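ATP phosphoribosyltransferase regulatory subunit (Lactococcus lactis, PDB 1Z7M) is required for the first step of histidine biosynthesis and may allow histidine to regulate ATP phosphoribosyltransferase activity by feedback. Local coordinates at residues E27-T32 / S137-Q142; S115-Y120 / F148-D153; E201-K206 / G277-M282; I233-S238 / P271-L276; S294-Q299 / L331-R336. All coordinates share one frame; numbering follows the deposited sequence.

Contact 1 of 5, residues E27-T32 / S137-Q142; sequences ESAEMT and STENYQ
E139 reaches from the start of strand 139-148 to the backbone of S28 and A29. Its CB rests against CB of A29 at 4.0 Å, the one carbon-to-carbon approach of the two side chains. Beyond CG the chain runs on extended, with chi2 of 159° setting CD anti to CA, and CD comes to 4.2 Å from N of A29. At the tip OE1 accepts a weak hydrogen bond from that same N of A29 (3.4 Å, angle 167°), and it also lies 3.7 Å from CA of S28. The other oxygen, OE2, turns to K125 in a salt bridge and to S62 of the second subunit, so the carboxylate is shared between this loop, its own sheet and the second subunit.

One residue earlier, T138 grips the carbonyl of E27. Its OG1 donates to E27 O at 2.8 Å, in the carbonyl plane and on a lone pair, while its CG2 packs 3.4 Å from CA of E27. An alanine in place of T138 would probably leave E27 O without its hydroxyl donor and open a gap beside CA of E27.

The loop so held leads to T32, the N-cap of helix 33-52, whereas strand 139-148 pairs with strand 118-127, an antiparallel pair consistent with motif 2 of class II synthetases; F63 of the second subunit packs on T138 and E139.

Contact 2 of 5, residues S115-Y120 / F148-D153; sequences STSARY and FGESAD
One carboxylate oxygen, OE1 of E150, serves two donors from segment 115-120. S117 OG donates to it at 2.9 Å and R119 NH2 at 2.8 Å, the latter a salt bridge, and the two arrive from opposite faces of the carboxylate plane. OE1 lies near the guanidinium plane, yet the two flat groups stand 85° apart. CG of E150 is anti to its backbone N (chi1 -168°), and a bend at chi2 turns CD toward these donors. S117 OG also accepts a weak bond from R119 NE at 3.4 Å, and R119 NH1 has a second acid, E158. An alanine at E150 would probably leave S117 OG without this acceptor and R119 NH2 without this charged partner, E158 remaining for NH1.

The backbones meet in an antiparallel hydrogen-bonded pair: A118 N gives to F148 O at 2.8 Å, and F148 N to A118 O at 3.0 Å. F148 O takes a further, weak bond from E150 N. Beside this pair, CE1 at the edge of the F148 ring touches Y120 CD1 at 3.8 Å, with the side chains at about a right angle.

Strand 118-127 begins here beside the end of strand 139-148, with helix 102-111 packed on A118, Y120 and F148 and helix 152-169 starting just beyond E150.

Contact 3 of 5, residues E201-K206 / G277-M282; sequences ELLLKK and GMVPKM
Helix 196-204 ends in a Schellman motif, and its last turn sets L203 and L204 against V279 and G277, in the loop that leaves strand 272-274. K206, with positive phi, is the C' residue: D207 N reaches back to L202 O, and K206 N makes a weak bond to L203 O.

V279 carries most of the contact through one methyl. Its chi1 of 178° sends CG1 anti to the backbone N, and it is CG2, lying beside that nitrogen, that enters between the leucines. CG2 meets L203 CB at 3.5 Å and L204 CG at 4.0 Å. The L203 side chain runs obliquely to V279, while that of L204 stands at about a right angle to it and adds CD2 at 4.0 Å from V279 CB. Further back, L203 CD2 lies over the backbone of G277, 3.7 Å from G277 O and 3.9 Å from G277 CA. The touch is therefore of the van der Waals kind throughout. K206 NZ, 4.4 Å from G277 O, is directed to a weak bond with F232 O, and K206 has a cation-pi partner in the chain of another protein.

The loop probably corresponds to the one that leads into the HisA signature of histidyl-tRNA synthetases. Here it runs from strand 272-274 to strand 288-294, with helix 182-191 packing on L203 and P280.

Contact 4 of 5, residues I233-S238 / P271-L276; sequences ITNELS and PIIIDL
N235 and I273 lie obliquely across one another, with the amide of N235 set against a single methyl. I273 CG2, anti to its own backbone N, stands 3.6 Å from N235 CG and 3.3 Å from N235 ND2. The same ND2 donates to I274 O at 3.1 Å. The acceptor lies close to the amide plane of N235, but ND2 itself stands 53° above the plane of the I274 carbonyl, and the N-H points to the oxygen with an angle of 146°. CB of N235 is also near that oxygen, 3.2 Å from I274 O, so both CB and ND2 lie by the I274 carbonyl. N235 OD1 is turned to a weak bond with a basic side chain of another protein's chain.

Strand 272-274 is an outermost strand, within this chain, of the mixed, largely antiparallel sheet of the class II synthetase-like fold and runs parallel to strand 175-181. Beside it the chain enters helix 237-246: an ST turn, in which E236 N donates to T234 OG1 at 3.1 Å, precedes the helix, whose N-cap is E236.

From the first turn of that helix L237 brings CG to 4.2 Å from I274 CD1. F256 and L259 of helix 250-267 pack on L237 and I274 respectively.

Contact 5 of 5, residues S294-Q299 / L331-R336; sequences SSAANQ and LKALER
A297 N donates to S294 O at 3.0 Å and so closes the type I beta turn S294-A297, which presents A296 and A297 to A333 on helix 327-338. The three methyls form the apolar centre: A333 CB lies 3.6 Å from A296 CB and 3.9 Å from A297 CB, with S294 OG at its side. Because these residues are small, turn and helix backbones come close, and A333 CA makes a CA-H...O contact with A296 O (3.5 Å, 142° at the hydrogen).

R336, one helical turn on, passes the same carbonyl. Its chain bends at chi3 (62°), which turns NE out of the extended line. CD passes 3.3 Å from A296 O and NH1 comes to 3.7 Å from A296 O, without forming a hydrogen bond. N298 OD1 lies 4.2 Å from NH1, at the edge of the guanidinium and near its plane. The amide and guanidinium planes are 40° apart, and the two side chains cross at about a right angle. OD1 has a weak bond to a polar side chain in the chain of another protein, and a polar side chain of that protein also hydrogen-bonds A297 O.

With alanine packing at the centre and the arginine beside a carbonyl, cohesion here probably comes from close van der Waals fit, to which the positive charge of R336, near A296 O and N298 OD1, is likely to add a modest electrostatic attraction.

Overall arrangement
Contacts 1 and 2 lie at either end of the strand pair 118-127 and 139-148, their centres 32 Å apart, and their segments alternate along the chain. The same eight-stranded sheet ends at strand 272-274, in contact 4, whose centre is about 34 Å from that of contact 1, across the chain's centre. Contact 4 is nested within the loop closed by contact 3, centres about 15 Å apart; it joins the helical region after strand 175-181 to strand 272-274, and contact 3 joins that region to the loop that follows. Contact 5 comes last and touches contact 1 through M31 CE and L331 CD1 (3.3 Å). Contacts 1 and 2 meet the second subunit, while contacts 1, 3, 4 and 5 adjoin another protein's chain.

Contact 1 of 5, residues E27-T32 / S137-Q142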
# COMPACT_ATOMS: atom_id res chain seq x y z
N GLU B 27 -9.81 -1.22 -14.93
CA GLU B 27 -8.42 -1.57 -15.21
C GLU B 27 -8.25 -3.03 -15.57
O GLU B 27 -7.16 -3.49 -15.89
CB GLU B 27 -7.50 -1.23 -14.02
CG GLU B 27 -8.13 -1.40 -12.67
CD GLU B 27 -8.84 -0.14 -12.20
OE1 GLU B 27 -8.15 0.86 -11.90
OE2 GLU B 27 -10.08 -0.17 -12.13
N SER B 28 -9.35 -3.77 -15.52
CA SER B 28 -9.32 -5.18 -15.86
C SER B 28 -9.76 -5.35 -17.30
O SER B 28 -10.76 -4.78 -17.73
CB SER B 28 -10.25 -5.97 -14.95
OG SER B 28 -11.57 -5.54 -15.14
N ALA B 29 -8.99 -6.13 -18.05
CA ALA B 29 -9.38 -6.41 -19.43
C ALA B 29 -10.16 -7.70 -19.51
O ALA B 29 -9.88 -8.63 -18.73
CB ALA B 29 -8.16 -6.52 -20.33
N GLU B 30 -11.17 -7.80 -20.39
CA GLU B 30 -11.97 -9.02 -20.51
C GLU B 30 -11.78 -9.66 -21.95
O GLU B 30 -12.42 -9.17 -22.89
CB GLU B 30 -13.44 -8.73 -20.20
CG GLU B 30 -14.02 -9.60 -19.09
CD GLU B 30 -15.48 -9.29 -18.81
OE1 GLU B 30 -16.03 -8.39 -19.48
OE2 GLU B 30 -16.06 -9.94 -17.92
N MET B 31 -10.92 -10.71 -22.11
CA MET B 31 -10.67 -11.40 -23.41
C MET B 31 -11.79 -12.40 -23.70
O MET B 31 -12.23 -13.11 -22.81
CB MET B 31 -9.38 -12.21 -23.40
CG MET B 31 -8.09 -11.40 -23.41
SD MET B 31 -6.72 -12.25 -24.23
CE MET B 31 -6.16 -10.99 -25.38
N THR B 32 -12.26 -12.45 -24.94
CA THR B 32 -13.37 -13.33 -25.31
C THR B 32 -12.83 -14.74 -25.42
O THR B 32 -11.62 -14.92 -25.50
CB THR B 32 -13.97 -12.91 -26.66
OG1 THR B 32 -13.02 -13.13 -27.70
CG2 THR B 32 -14.35 -11.42 -26.63
N SER B 137 -6.17 -0.51 -23.12
CA SER B 137 -5.97 -1.67 -22.26
C SER B 137 -4.92 -1.34 -21.22
O SER B 137 -3.93 -0.68 -21.51
CB SER B 137 -5.52 -2.87 -23.09
OG SER B 137 -6.41 -3.11 -24.16
N THR B 138 -5.14 -1.80 -19.99
CA THR B 138 -4.15 -1.58 -18.93
C THR B 138 -3.39 -2.91 -18.81
O THR B 138 -2.23 -2.95 -18.38
CB THR B 138 -4.85 -1.16 -17.60
OG1 THR B 138 -4.73 -2.20 -16.62
CG2 THR B 138 -6.34 -0.84 -17.85
N GLU B 139 -4.04 -3.99 -19.24
CA GLU B 139 -3.44 -5.32 -19.25
C GLU B 139 -2.95 -5.57 -20.69
O GLU B 139 -3.74 -5.68 -21.63
CB GLU B 139 -4.48 -6.37 -18.84
CG GLU B 139 -4.09 -7.19 -17.63
CD GLU B 139 -5.30 -7.81 -16.96
OE1 GLU B 139 -6.14 -7.05 -16.43
OE2 GLU B 139 -5.42 -9.06 -16.97
N ASN B 140 -1.63 -5.65 -20.84
CA ASN B 140 -0.99 -5.80 -22.13
C ASN B 140 -0.18 -7.06 -22.25
O ASN B 140 0.83 -7.22 -21.58
CB ASN B 140 -0.05 -4.63 -22.35
CG ASN B 140 -0.76 -3.31 -22.28
OD1 ASN B 140 -0.26 -2.37 -21.67
ND2 ASN B 140 -1.92 -3.23 -22.90
N TYR B 141 -0.63 -7.93 -23.15
CA TYR B 141 0.02 -9.21 -23.41
C TYR B 141 1.06 -9.02 -24.50
O TYR B 141 0.76 -8.54 -25.58
CB TYR B 141 -1.00 -10.23 -23.89
CG TYR B 141 -0.58 -11.65 -23.65
CD1 TYR B 141 -1.00 -12.33 -22.51
CD2 TYR B 141 0.24 -12.33 -24.56
CE1 TYR B 141 -0.63 -13.66 -22.29
CE2 TYR B 141 0.62 -13.66 -24.34
CZ TYR B 141 0.18 -14.31 -23.21
OH TYR B 141 0.55 -15.61 -22.96
N GLN B 142 2.29 -9.40 -24.21
CA GLN B 142 3.31 -9.26 -25.21
C GLN B 142 4.03 -10.58 -25.37
O GLN B 142 3.92 -11.45 -24.50
CB GLN B 142 4.32 -8.21 -24.77
CG GLN B 142 3.70 -6.99 -24.18
CD GLN B 142 4.73 -5.97 -23.76
OE1 GLN B 142 5.73 -6.30 -23.13
NE2 GLN B 142 4.49 -4.72 -24.12

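Contact 2 of 5, residues S115-Y120 / F148-D153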
# COMPACT_ATOMS: atom_id res chain seq x y z
N SER B 115 30.45 -15.69 -19.83
CA SER B 115 30.23 -14.77 -20.94
C SER B 115 30.02 -15.50 -22.27
O SER B 115 30.93 -15.62 -23.09
CB SER B 115 31.38 -13.78 -21.06
OG SER B 115 31.30 -12.81 -20.04
N THR B 116 28.80 -15.97 -22.45
CA THR B 116 28.40 -16.68 -23.64
C THR B 116 27.11 -16.08 -24.20
O THR B 116 26.50 -15.20 -23.60
CB THR B 116 28.17 -18.18 -23.35
OG1 THR B 116 27.57 -18.80 -24.49
CG2 THR B 116 27.25 -18.35 -22.13
N SER B 117 26.72 -16.58 -25.36
CA SER B 117 25.52 -16.15 -26.04
C SER B 117 24.31 -16.57 -25.20
O SER B 117 24.37 -17.59 -24.50
CB SER B 117 25.47 -16.82 -27.42
OG SER B 117 24.68 -16.10 -28.35
N ALA B 118 23.23 -15.80 -25.28
CA ALA B 118 22.00 -16.09 -24.55
C ALA B 118 20.77 -15.66 -25.36
O ALA B 118 20.68 -14.51 -25.80
CB ALA B 118 22.01 -15.39 -23.22
N ARG B 119 19.84 -16.59 -25.57
CA ARG B 119 18.62 -16.27 -26.29
C ARG B 119 17.43 -16.50 -25.36
O ARG B 119 17.20 -17.61 -24.89
CB ARG B 119 18.46 -17.13 -27.55
CG ARG B 119 19.37 -16.77 -28.72
CD ARG B 119 20.66 -17.56 -28.66
NE ARG B 119 21.70 -17.05 -29.56
CZ ARG B 119 21.60 -17.03 -30.89
NH1 ARG B 119 20.50 -17.48 -31.49
NH2 ARG B 119 22.61 -16.55 -31.61
N TYR B 120 16.69 -15.43 -25.10
CA TYR B 120 15.54 -15.47 -24.20
C TYR B 120 14.21 -15.16 -24.89
O TYR B 120 14.16 -14.42 -25.88
CB TYR B 120 15.75 -14.46 -23.08
CG TYR B 120 16.87 -14.79 -22.14
CD1 TYR B 120 17.51 -13.78 -21.41
CD2 TYR B 120 17.27 -16.10 -21.94
CE1 TYR B 120 18.52 -14.09 -20.48
CE2 TYR B 120 18.27 -16.42 -21.02
CZ TYR B 120 18.89 -15.42 -20.30
OH TYR B 120 19.88 -15.76 -19.41
N PHE B 148 21.47 -11.68 -26.24
CA PHE B 148 22.58 -11.12 -25.46
C PHE B 148 23.89 -11.86 -25.70
O PHE B 148 23.91 -13.08 -25.75
CB PHE B 148 22.29 -11.20 -23.96
CG PHE B 148 21.07 -10.46 -23.53
CD1 PHE B 148 20.16 -11.05 -22.67
CD2 PHE B 148 20.84 -9.15 -23.95
CE1 PHE B 148 19.04 -10.37 -22.23
CE2 PHE B 148 19.73 -8.45 -23.50
CZ PHE B 148 18.82 -9.06 -22.64
N GLY B 149 24.99 -11.11 -25.81
CA GLY B 149 26.29 -11.73 -25.99
C GLY B 149 26.79 -11.95 -27.40
O GLY B 149 27.92 -11.59 -27.72
N GLU B 150 25.96 -12.56 -28.24
CA GLU B 150 26.32 -12.84 -29.62
C GLU B 150 26.97 -11.62 -30.26
O GLU B 150 26.81 -10.50 -29.78
CB GLU B 150 25.07 -13.23 -30.41
CG GLU B 150 25.33 -13.83 -31.79
CD GLU B 150 25.96 -15.22 -31.71
OE1 GLU B 150 25.31 -16.13 -31.14
OE2 GLU B 150 27.10 -15.39 -32.22
N SER B 151 27.72 -11.85 -31.34
CA SER B 151 28.41 -10.78 -32.06
C SER B 151 27.44 -9.78 -32.69
O SER B 151 26.30 -10.12 -33.00
CB SER B 151 29.31 -11.38 -33.15
OG SER B 151 28.56 -12.24 -34.00
N ALA B 152 27.91 -8.56 -32.89
CA ALA B 152 27.11 -7.48 -33.46
C ALA B 152 26.34 -7.79 -34.76
O ALA B 152 25.11 -7.84 -34.77
CB ALA B 152 27.99 -6.26 -33.67
N ASP B 153 27.08 -7.98 -35.85
CA ASP B 153 26.50 -8.25 -37.16
C ASP B 153 25.57 -9.44 -37.17
O ASP B 153 24.47 -9.36 -37.73
CB ASP B 153 27.62 -8.49 -38.19
CG ASP B 153 28.63 -7.35 -38.22
OD1 ASP B 153 28.41 -6.37 -38.98
OD2 ASP B 153 29.64 -7.43 -37.48

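Contact 3 of 5, residues E201-K206 / G277-M282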
# COMPACT_ATOMS: atom_id res chain seq x y z
N GLU B 201 10.66 16.46 -31.35
CA GLU B 201 9.24 16.71 -31.34
C GLU B 201 8.73 16.92 -32.77
O GLU B 201 7.62 16.50 -33.12
CB GLU B 201 8.92 17.92 -30.47
CG GLU B 201 7.43 18.21 -30.37
CD GLU B 201 6.63 17.08 -29.70
OE1 GLU B 201 5.38 17.09 -29.79
OE2 GLU B 201 7.27 16.18 -29.08
N LEU B 202 9.55 17.55 -33.61
CA LEU B 202 9.18 17.81 -34.99
C LEU B 202 9.01 16.52 -35.78
O LEU B 202 8.08 16.39 -36.58
CB LEU B 202 10.21 18.71 -35.66
CG LEU B 202 10.14 20.20 -35.30
CD1 LEU B 202 11.23 20.96 -36.03
CD2 LEU B 202 8.80 20.77 -35.69
N LEU B 203 9.91 15.57 -35.56
CA LEU B 203 9.87 14.29 -36.25
C LEU B 203 8.76 13.38 -35.75
O LEU B 203 8.17 12.61 -36.52
CB LEU B 203 11.20 13.58 -36.09
CG LEU B 203 12.36 14.03 -36.98
CD1 LEU B 203 13.64 13.48 -36.43
CD2 LEU B 203 12.15 13.54 -38.41
N LEU B 204 8.49 13.47 -34.46
CA LEU B 204 7.46 12.68 -33.81
C LEU B 204 6.08 12.98 -34.32
O LEU B 204 5.27 12.08 -34.50
CB LEU B 204 7.44 12.96 -32.34
CG LEU B 204 8.46 12.16 -31.56
CD1 LEU B 204 8.50 12.67 -30.13
CD2 LEU B 204 8.07 10.70 -31.61
N LYS B 205 5.83 14.26 -34.51
CA LYS B 205 4.54 14.72 -34.97
C LYS B 205 4.58 14.99 -36.46
O LYS B 205 3.58 15.40 -37.03
CB LYS B 205 4.18 15.98 -34.21
CG LYS B 205 4.43 15.89 -32.71
CD LYS B 205 3.41 15.01 -32.01
CE LYS B 205 2.00 15.46 -32.32
NZ LYS B 205 1.78 16.93 -32.10
N LYS B 206 5.73 14.74 -37.08
CA LYS B 206 5.87 15.01 -38.49
C LYS B 206 5.27 16.37 -38.71
O LYS B 206 4.44 16.62 -39.60
CB LYS B 206 5.20 13.94 -39.34
CG LYS B 206 5.90 12.60 -39.26
CD LYS B 206 5.49 11.68 -40.40
CE LYS B 206 6.20 10.35 -40.31
NZ LYS B 206 7.67 10.52 -40.12
N GLY B 277 13.33 9.02 -40.71
CA GLY B 277 12.69 10.00 -39.85
C GLY B 277 12.19 9.37 -38.57
O GLY B 277 11.42 9.97 -37.83
N MET B 278 12.63 8.14 -38.32
CA MET B 278 12.23 7.41 -37.13
C MET B 278 12.93 7.95 -35.90
O MET B 278 14.15 8.10 -35.89
CB MET B 278 12.60 5.94 -37.32
CG MET B 278 12.24 5.05 -36.17
SD MET B 278 12.68 3.33 -36.49
CE MET B 278 11.29 2.83 -37.51
N VAL B 279 12.16 8.26 -34.85
CA VAL B 279 12.72 8.78 -33.60
C VAL B 279 12.91 7.61 -32.62
O VAL B 279 11.94 6.93 -32.27
CB VAL B 279 11.79 9.81 -32.94
CG1 VAL B 279 12.39 10.27 -31.66
CG2 VAL B 279 11.55 10.98 -33.84
N PRO B 280 14.14 7.38 -32.15
CA PRO B 280 14.44 6.29 -31.21
C PRO B 280 13.46 6.28 -30.05
O PRO B 280 13.30 7.29 -29.37
CB PRO B 280 15.85 6.62 -30.73
CG PRO B 280 16.40 7.49 -31.78
CD PRO B 280 15.26 8.32 -32.25
N LYS B 281 12.84 5.13 -29.79
CA LYS B 281 11.87 5.06 -28.70
C LYS B 281 12.50 5.49 -27.39
O LYS B 281 12.19 6.55 -26.86
CB LYS B 281 11.28 3.64 -28.58
CG LYS B 281 10.07 3.53 -27.64
CD LYS B 281 9.25 2.26 -27.89
CE LYS B 281 8.22 2.03 -26.78
NZ LYS B 281 7.24 3.16 -26.59
N MET B 282 13.40 4.66 -26.87
CA MET B 282 14.05 4.98 -25.62
C MET B 282 15.35 5.70 -25.92
O MET B 282 15.85 5.62 -27.03
CB MET B 282 14.24 3.72 -24.77
CG MET B 282 13.03 3.36 -23.93
SD MET B 282 12.58 4.65 -22.76
CE MET B 282 11.96 5.91 -23.87

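Contact 4 of 5, residues I233-S238 / P271-L276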
# COMPACT_ATOMS: atom_id res chain seq x y z
N ILE B 233 8.66 12.50 -45.09
CA ILE B 233 7.56 11.92 -45.85
C ILE B 233 7.84 10.91 -46.95
O ILE B 233 6.97 10.67 -47.78
CB ILE B 233 6.69 13.02 -46.50
CG1 ILE B 233 7.49 13.75 -47.58
CG2 ILE B 233 6.20 14.01 -45.45
CD1 ILE B 233 6.70 14.81 -48.31
N THR B 234 9.04 10.32 -46.98
CA THR B 234 9.34 9.33 -48.01
C THR B 234 10.32 8.25 -47.64
O THR B 234 11.25 8.48 -46.89
CB THR B 234 9.90 9.96 -49.29
OG1 THR B 234 10.05 8.94 -50.29
CG2 THR B 234 11.26 10.59 -49.03
N ASN B 235 10.11 7.06 -48.21
CA ASN B 235 11.02 5.95 -47.96
C ASN B 235 11.51 5.36 -49.29
O ASN B 235 11.94 4.21 -49.33
CB ASN B 235 10.35 4.83 -47.16
CG ASN B 235 9.31 5.33 -46.21
OD1 ASN B 235 8.27 5.83 -46.62
ND2 ASN B 235 9.56 5.18 -44.91
N GLU B 236 11.42 6.13 -50.37
CA GLU B 236 11.87 5.65 -51.68
C GLU B 236 13.39 5.51 -51.63
O GLU B 236 14.10 6.50 -51.74
CB GLU B 236 11.47 6.63 -52.78
CG GLU B 236 11.94 6.22 -54.17
CD GLU B 236 11.59 7.26 -55.23
OE1 GLU B 236 10.39 7.60 -55.35
OE2 GLU B 236 12.51 7.75 -55.93
N LEU B 237 13.89 4.28 -51.49
CA LEU B 237 15.32 4.03 -51.36
C LEU B 237 16.22 4.82 -52.31
O LEU B 237 17.29 5.29 -51.91
CB LEU B 237 15.62 2.54 -51.48
CG LEU B 237 16.75 2.01 -50.57
CD1 LEU B 237 16.89 0.50 -50.70
CD2 LEU B 237 18.05 2.67 -50.92
N SER B 238 15.80 4.97 -53.56
CA SER B 238 16.59 5.72 -54.55
C SER B 238 16.70 7.20 -54.18
O SER B 238 17.80 7.76 -54.09
CB SER B 238 15.96 5.57 -55.94
OG SER B 238 14.56 5.80 -55.90
N PRO B 271 9.43 -7.09 -48.27
CA PRO B 271 9.97 -5.77 -48.63
C PRO B 271 10.13 -4.90 -47.40
O PRO B 271 9.15 -4.55 -46.73
CB PRO B 271 8.93 -5.24 -49.62
CG PRO B 271 7.65 -5.85 -49.14
CD PRO B 271 8.08 -7.27 -48.82
N ILE B 272 11.37 -4.56 -47.08
CA ILE B 272 11.66 -3.72 -45.93
C ILE B 272 11.52 -2.24 -46.31
O ILE B 272 11.70 -1.86 -47.46
CB ILE B 272 13.09 -3.96 -45.41
CG1 ILE B 272 13.27 -5.44 -45.08
CG2 ILE B 272 13.36 -3.11 -44.19
CD1 ILE B 272 12.19 -5.99 -44.19
N ILE B 273 11.20 -1.42 -45.32
CA ILE B 273 11.06 -0.01 -45.55
C ILE B 273 12.02 0.76 -44.66
O ILE B 273 12.13 0.51 -43.46
CB ILE B 273 9.62 0.41 -45.30
CG1 ILE B 273 8.74 -0.23 -46.36
CG2 ILE B 273 9.49 1.89 -45.33
CD1 ILE B 273 7.27 -0.15 -46.07
N ILE B 274 12.75 1.70 -45.25
CA ILE B 274 13.70 2.47 -44.49
C ILE B 274 13.11 3.82 -44.11
O ILE B 274 12.64 4.58 -44.96
CB ILE B 274 15.01 2.67 -45.30
CG1 ILE B 274 15.62 1.30 -45.63
CG2 ILE B 274 15.99 3.53 -44.50
CD1 ILE B 274 16.93 1.33 -46.41
N ASP B 275 13.09 4.09 -42.80
CA ASP B 275 12.56 5.35 -42.30
C ASP B 275 13.68 6.13 -41.63
O ASP B 275 14.10 5.81 -40.52
CB ASP B 275 11.44 5.12 -41.29
CG ASP B 275 10.61 6.38 -41.06
OD1 ASP B 275 11.18 7.49 -41.12
OD2 ASP B 275 9.38 6.25 -40.83
N LEU B 276 14.17 7.15 -42.32
CA LEU B 276 15.24 7.96 -41.76
C LEU B 276 14.65 9.03 -40.85
O LEU B 276 15.38 9.84 -40.28
CB LEU B 276 16.04 8.61 -42.90
CG LEU B 276 16.81 7.65 -43.80
CD1 LEU B 276 17.43 8.40 -44.96
CD2 LEU B 276 17.87 6.96 -42.98

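Contact 5 of 5, residues S294-Q299 / L331-R336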
# COMPACT_ATOMS: atom_id res chain seq x y z
N SER B 294 0.11 -2.77 -39.05
CA SER B 294 -0.92 -3.51 -39.77
C SER B 294 -1.94 -2.48 -40.18
O SER B 294 -2.30 -1.62 -39.38
CB SER B 294 -1.61 -4.55 -38.88
OG SER B 294 -2.92 -4.85 -39.37
N SER B 295 -2.41 -2.57 -41.42
CA SER B 295 -3.41 -1.61 -41.88
C SER B 295 -4.64 -1.70 -40.99
O SER B 295 -5.50 -0.83 -41.04
CB SER B 295 -3.80 -1.90 -43.33
OG SER B 295 -4.13 -3.27 -43.50
N ALA B 296 -4.70 -2.74 -40.17
CA ALA B 296 -5.85 -2.96 -39.30
C ALA B 296 -5.72 -2.46 -37.85
O ALA B 296 -6.55 -2.79 -37.00
CB ALA B 296 -6.21 -4.44 -39.30
N ALA B 297 -4.69 -1.68 -37.57
CA ALA B 297 -4.50 -1.14 -36.23
C ALA B 297 -3.69 0.14 -36.31
O ALA B 297 -2.90 0.33 -37.24
CB ALA B 297 -3.81 -2.15 -35.34
N ASN B 298 -3.86 1.00 -35.31
CA ASN B 298 -3.19 2.29 -35.29
C ASN B 298 -1.87 2.22 -34.52
O ASN B 298 -1.04 3.14 -34.57
CB ASN B 298 -4.12 3.30 -34.63
CG ASN B 298 -5.57 3.04 -34.98
OD1 ASN B 298 -6.01 3.25 -36.11
ND2 ASN B 298 -6.33 2.56 -34.00
N GLN B 299 -1.69 1.13 -33.81
CA GLN B 299 -0.49 0.95 -33.04
C GLN B 299 0.42 -0.05 -33.72
O GLN B 299 -0.02 -0.82 -34.57
CB GLN B 299 -0.87 0.49 -31.65
CG GLN B 299 -1.46 1.58 -30.81
CD GLN B 299 -0.39 2.21 -29.93
N LEU B 331 -4.41 -8.91 -32.04
CA LEU B 331 -5.73 -9.53 -32.01
C LEU B 331 -6.80 -8.53 -32.42
O LEU B 331 -7.77 -8.86 -33.09
CB LEU B 331 -6.03 -10.07 -30.61
CG LEU B 331 -5.07 -11.12 -30.03
CD1 LEU B 331 -5.51 -11.45 -28.62
CD2 LEU B 331 -5.06 -12.36 -30.89
N LYS B 332 -6.63 -7.29 -32.00
CA LYS B 332 -7.58 -6.25 -32.34
C LYS B 332 -7.57 -6.04 -33.85
O LYS B 332 -8.59 -5.71 -34.45
CB LYS B 332 -7.19 -4.95 -31.64
CG LYS B 332 -8.15 -3.79 -31.86
CD LYS B 332 -7.71 -2.59 -31.02
CE LYS B 332 -7.67 -2.97 -29.52
NZ LYS B 332 -6.54 -2.32 -28.78
N ALA B 333 -6.40 -6.22 -34.46
CA ALA B 333 -6.23 -6.06 -35.91
C ALA B 333 -6.76 -7.27 -36.66
O ALA B 333 -7.31 -7.13 -37.75
CB ALA B 333 -4.77 -5.84 -36.26
N LEU B 334 -6.61 -8.45 -36.08
CA LEU B 334 -7.10 -9.66 -36.72
C LEU B 334 -8.61 -9.62 -36.77
O LEU B 334 -9.22 -10.21 -37.66
CB LEU B 334 -6.67 -10.90 -35.94
CG LEU B 334 -5.19 -11.27 -36.04
CD1 LEU B 334 -4.86 -12.23 -34.93
CD2 LEU B 334 -4.89 -11.89 -37.39
N GLU B 335 -9.23 -8.93 -35.83
CA GLU B 335 -10.67 -8.84 -35.84
C GLU B 335 -11.17 -7.84 -36.87
O GLU B 335 -12.01 -8.18 -37.70
CB GLU B 335 -11.19 -8.45 -34.46
CG GLU B 335 -11.25 -9.63 -33.53
CD GLU B 335 -11.74 -9.24 -32.17
OE1 GLU B 335 -12.76 -8.51 -32.09
OE2 GLU B 335 -11.11 -9.67 -31.17
N ARG B 336 -10.64 -6.62 -36.84
CA ARG B 336 -11.05 -5.62 -37.81
C ARG B 336 -10.85 -6.21 -39.20
O ARG B 336 -11.75 -6.14 -40.05
CB ARG B 336 -10.20 -4.35 -37.66
CG ARG B 336 -10.46 -3.57 -36.38
CD ARG B 336 -9.77 -2.21 -36.42
NE ARG B 336 -10.26 -1.38 -37.52
CZ ARG B 336 -9.71 -0.22 -37.91
NH1 ARG B 336 -8.64 0.26 -37.29
NH2 ARG B 336 -10.25 0.45 -38.92